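Local coordinates for protein MIP07328p (Drosophila melanogaster, PDB 6FKK) that probably acts as a membrane-anchored axon guidance cue, a semaphorin that binds semaphorin receptors and has chemorepellent activity, at residues A[482-487]-A[495-500]. Sequence-based numbering, arbitrary orientation.
Sequences VDCLGC and CAWDLQ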
# COMPACT_ATOMS: atom_id res chain seq x y z
N VAL A 482 -1.56 21.67 25.59
CA VAL A 482 -2.24 22.65 26.43
C VAL A 482 -1.82 24.08 26.12
O VAL A 482 -2.57 25.01 26.45
CB VAL A 482 -2.02 22.34 27.92
CG1 VAL A 482 -2.72 21.05 28.31
CG2 VAL A 482 -0.53 22.25 28.23
N ASP A 483 -0.66 24.29 25.49
CA ASP A 483 -0.20 25.63 25.17
C ASP A 483 -0.82 26.11 23.87
O ASP A 483 -1.01 25.34 22.92
CB ASP A 483 1.33 25.64 25.07
CG ASP A 483 1.89 27.03 24.80
OD1 ASP A 483 1.15 28.02 24.96
OD2 ASP A 483 3.07 27.13 24.41
N CYS A 484 -1.14 27.41 23.83
CA CYS A 484 -1.68 28.01 22.62
C CYS A 484 -0.64 28.05 21.51
O CYS A 484 -0.97 27.81 20.34
CB CYS A 484 -2.19 29.42 22.93
SG CYS A 484 -2.62 30.48 21.52
N LEU A 485 0.61 28.37 21.85
CA LEU A 485 1.67 28.40 20.86
C LEU A 485 1.85 27.04 20.20
O LEU A 485 2.10 26.96 18.99
CB LEU A 485 2.97 28.87 21.51
CG LEU A 485 2.90 30.20 22.26
CD1 LEU A 485 4.19 30.47 23.03
CD2 LEU A 485 2.61 31.33 21.29
N GLY A 486 1.73 25.96 20.97
CA GLY A 486 1.85 24.63 20.40
C GLY A 486 0.66 24.25 19.54
O GLY A 486 0.81 23.49 18.58
N CYS A 487 -0.53 24.75 19.88
CA CYS A 487 -1.72 24.43 19.09
C CYS A 487 -1.64 25.06 17.70
O CYS A 487 -2.11 24.47 16.72
CB CYS A 487 -2.97 24.91 19.83
SG CYS A 487 -4.56 24.40 19.14
N CYS A 495 -6.83 20.68 14.54
CA CYS A 495 -6.70 21.34 15.84
C CYS A 495 -6.82 22.85 15.66
O CYS A 495 -6.15 23.43 14.80
CB CYS A 495 -5.37 21.00 16.52
SG CYS A 495 -4.94 19.24 16.68
N ALA A 496 -7.67 23.47 16.47
CA ALA A 496 -7.80 24.92 16.50
C ALA A 496 -7.83 25.37 17.96
O ALA A 496 -8.20 24.60 18.85
CB ALA A 496 -9.06 25.39 15.76
N TRP A 497 -7.44 26.62 18.19
CA TRP A 497 -7.31 27.16 19.54
C TRP A 497 -8.51 28.04 19.86
O TRP A 497 -8.75 29.04 19.17
CB TRP A 497 -6.02 27.95 19.69
CG TRP A 497 -5.86 28.54 21.05
CD1 TRP A 497 -6.07 29.84 21.41
CD2 TRP A 497 -5.48 27.85 22.25
NE1 TRP A 497 -5.84 30.01 22.75
CE2 TRP A 497 -5.48 28.80 23.29
CE3 TRP A 497 -5.15 26.53 22.54
CZ2 TRP A 497 -5.14 28.47 24.60
CZ3 TRP A 497 -4.82 26.20 23.84
CH2 TRP A 497 -4.82 27.16 24.85
N ASP A 498 -9.25 27.68 20.91
CA ASP A 498 -10.36 28.49 21.37
C ASP A 498 -9.84 29.58 22.31
O ASP A 498 -9.12 29.30 23.26
CB ASP A 498 -11.39 27.62 22.10
CG ASP A 498 -12.68 28.36 22.41
OD1 ASP A 498 -12.80 29.54 22.03
OD2 ASP A 498 -13.58 27.76 23.04
N LEU A 499 -10.21 30.83 22.02
CA LEU A 499 -9.81 31.93 22.89
C LEU A 499 -10.74 32.05 24.09
O LEU A 499 -10.31 32.54 25.15
CB LEU A 499 -9.78 33.24 22.11
CG LEU A 499 -8.65 33.36 21.09
CD1 LEU A 499 -8.68 34.71 20.40
CD2 LEU A 499 -7.31 33.14 21.77
N GLN A 500 -11.99 31.62 23.96
CA GLN A 500 -12.92 31.65 25.08
C GLN A 500 -12.46 30.71 26.19
O GLN A 500 -12.43 31.09 27.37
CB GLN A 500 -14.33 31.28 24.62
CG GLN A 500 -15.05 32.37 23.86
CD GLN A 500 -16.51 32.04 23.64
OE1 GLN A 500 -16.93 30.89 23.77
NE2 GLN A 500 -17.29 33.06 23.31
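Trp497, on strand 495-498, lays one face of its indole against the start of helix 484-489. Cys484 covers that face. Cys484 CB sits over the Trp497 six-membered ring, 3.6 Å from its centroid, as a CH-pi contact. Cys484 SG lies over the Trp497 five-membered ring, 3.5 Å from its centroid and 13° off the ring normal, a sulfur-aromatic contact. SG is anti to the backbone N (chi1 169°), which carries the sulfur along the indole from CB toward the pyrrole side.

Cys487, one helical turn on, makes the second sulfur-aromatic contact. Cys487 SG stands at the edge of the Trp497 six-membered ring, 5.4 Å from its centroid. Cys487 SG also rests on the strand backbone, 3.6 Å from Ala496 C. Apolar packing adds Cys487 CB, 3.8 Å from Trp497 CE3, and a looser touch of Cys487 SG on Cys495 CB. Val482 O approaches the far end of the indole obliquely, 3.5 Å from Trp497 CH2.

Hydrogen bonds finish each segment separately. Asp483 is the N-cap of the helix, and Asp483 OD1 accepts from Leu485 N at 3.2 Å. Asp498 OD1 accepts from Gln500 N, forming an Asx turn; Asp498 OD2 makes a salt bridge with Lys505.

With Trp497 replaced by alanine, Cys484 would probably lose the ring it lies against, and a gap would be likely to open between helix and strand.

Three disulfides fasten the two segments to their surroundings: Cys484 to Cys534, Cys487 to Cys504 on the neighbouring strand 503-506, and Cys495 to Cys478. A small three-stranded antiparallel sheet, short helices and cross-linking disulfides packed round a buried tryptophan fit the cysteine-rich PSI domain (plexin repeat), which accompanies the sema beta-propeller in semaphorins.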